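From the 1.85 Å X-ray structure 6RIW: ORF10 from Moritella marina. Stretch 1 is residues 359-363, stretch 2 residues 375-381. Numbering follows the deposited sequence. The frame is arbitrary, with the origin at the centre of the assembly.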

# COMPACT_ATOMS: atom_id res chain seq x y z
N LEU A 359 -13.97 -26.77 8.67
CA LEU A 359 -13.66 -25.64 7.80
C LEU A 359 -14.75 -24.58 7.90
O LEU A 359 -15.92 -24.90 8.12
N GLY A 360 -14.36 -23.31 7.72
CA GLY A 360 -15.34 -22.25 7.85
C GLY A 360 -14.84 -20.98 7.21
O GLY A 360 -13.66 -20.85 6.89
N SER A 361 -15.77 -20.03 7.02
CA SER A 361 -15.44 -18.73 6.43
C SER A 361 -16.35 -17.63 6.95
O SER A 361 -17.55 -17.62 6.67
N VAL A 362 -15.75 -16.67 7.67
CA VAL A 362 -16.46 -15.48 8.12
C VAL A 362 -16.75 -14.50 6.99
O VAL A 362 -17.47 -13.52 7.18
N LYS A 363 -16.21 -14.74 5.79
CA LYS A 363 -16.64 -13.93 4.66
C LYS A 363 -18.12 -14.12 4.37
O LYS A 363 -18.76 -13.22 3.78
N MET A 375 -8.47 -10.07 9.35
CA MET A 375 -8.76 -9.67 10.73
C MET A 375 -9.98 -10.40 11.30
O MET A 375 -9.85 -11.01 12.38
N PRO A 376 -11.16 -10.38 10.68
CA PRO A 376 -12.27 -11.17 11.26
C PRO A 376 -12.01 -12.66 11.27
O PRO A 376 -12.47 -13.36 12.19
N GLY A 377 -11.28 -13.18 10.28
CA GLY A 377 -10.93 -14.60 10.30
C GLY A 377 -10.09 -14.96 11.50
O GLY A 377 -10.40 -15.91 12.23
N MET A 378 -9.01 -14.21 11.74
CA MET A 378 -8.16 -14.49 12.89
C MET A 378 -8.90 -14.25 14.20
O MET A 378 -8.72 -14.99 15.17
N THR A 379 -9.75 -13.22 14.25
CA THR A 379 -10.49 -12.95 15.47
C THR A 379 -11.46 -14.09 15.77
O THR A 379 -11.52 -14.57 16.91
N LYS A 380 -12.18 -14.57 14.75
CA LYS A 380 -13.07 -15.71 14.91
C LYS A 380 -12.32 -16.93 15.43
O LYS A 380 -12.77 -17.61 16.36
N ALA A 381 -11.16 -17.23 14.83
CA ALA A 381 -10.42 -18.42 15.23
C ALA A 381 -9.88 -18.30 16.65
O ALA A 381 -9.95 -19.25 17.44

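The contact between this strand-to-turn segment and the helix is small, burying 198 Å² in all, and it rests on one valine and one lysine. L359 (m, t) lies out of reach of the helix and plays no part in it.

At G360 the strand has no side chain, and the vacancy matters. A CB there would point toward the helix and sit 3.3 Å from K380 NZ, a tight approach. Bare backbone instead lets the lysine end run close by, with G360 C 4.1 Å from K380 NZ. K380 points toward stretch 1 and is extended, all four chi angles t, so its long aliphatic stem passes V362 and carries the amine as far as the strand. Its NZ comes within 3.7 Å of S361 N, but no hydrogen bond crosses the interface; the amine finds its polar partners elsewhere in the structure.

The CA-to-CB bond of S361 points away, with chi1 t. Its OG accepts a weak capping bond from K363 N (3.3 Å between K363 N and S361 OG), so its side chain caps the turn leading into a helix, while its backbone N lies beside the lysine end.

V362 is the main plug, with 82 Å² covered. It points toward the helix with chi1 p, and its CA is 6.0 Å from G377 CA. Its CG1 packs 3.8 Å from P376 CB, an apolar contact, and 3.7 Å from G377 N. The methyl reaches the helix backbone at G377. On the K380 flank, V362 CB lies 4.0 Å from K380 CD, so the valine also meets the lysine's methylene stem.

K363 (m, t, t, p) starts sideways, and although its end comes nearer, it makes no contact. The lesson is economical: the glycine at G360 leaves room for the lysine end, valine supplies the largest covered area, and an extended lysine packs its CD against the valine while its NZ is hydrogen-bonded elsewhere in the structure.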

# COMPACT_ATOMS: atom_id res chain seq x y z
CB LEU A 359 -13.53 -26.07 6.34
CG LEU A 359 -12.71 -27.30 5.95
CD1 LEU A 359 -13.00 -27.63 4.49
CD2 LEU A 359 -11.23 -27.04 6.16
CB SER A 361 -15.54 -18.77 4.91
OG SER A 361 -15.09 -17.52 4.39
CB VAL A 362 -15.62 -14.81 9.23
CG1 VAL A 362 -14.42 -14.08 8.63
CG2 VAL A 362 -16.47 -13.84 10.07
CB LYS A 363 -15.78 -14.26 3.43
CG LYS A 363 -14.29 -13.91 3.65
CD LYS A 363 -13.52 -13.93 2.35
CE LYS A 363 -12.07 -13.44 2.53
NZ LYS A 363 -11.29 -14.32 3.42
CB MET A 375 -8.90 -8.15 10.83
CG MET A 375 -7.58 -7.32 10.68
SD MET A 375 -6.08 -8.01 11.37
CE MET A 375 -6.36 -7.78 13.11
CB PRO A 376 -13.47 -10.82 10.36
CG PRO A 376 -12.88 -10.34 9.07
CD PRO A 376 -11.60 -9.65 9.47
CB MET A 378 -6.88 -13.64 12.85
CG MET A 378 -5.92 -14.00 11.74
SD MET A 378 -4.37 -13.06 11.83
CE MET A 378 -4.92 -11.46 11.20
CB THR A 379 -11.23 -11.60 15.35
OG1 THR A 379 -10.27 -10.55 15.10
CG2 THR A 379 -11.98 -11.28 16.65
CB LYS A 380 -13.74 -16.02 13.57
CG LYS A 380 -14.65 -17.26 13.56
CD LYS A 380 -15.37 -17.40 12.22
CE LYS A 380 -15.91 -18.80 12.00
NZ LYS A 380 -16.23 -19.04 10.56
CB ALA A 381 -9.29 -18.71 14.24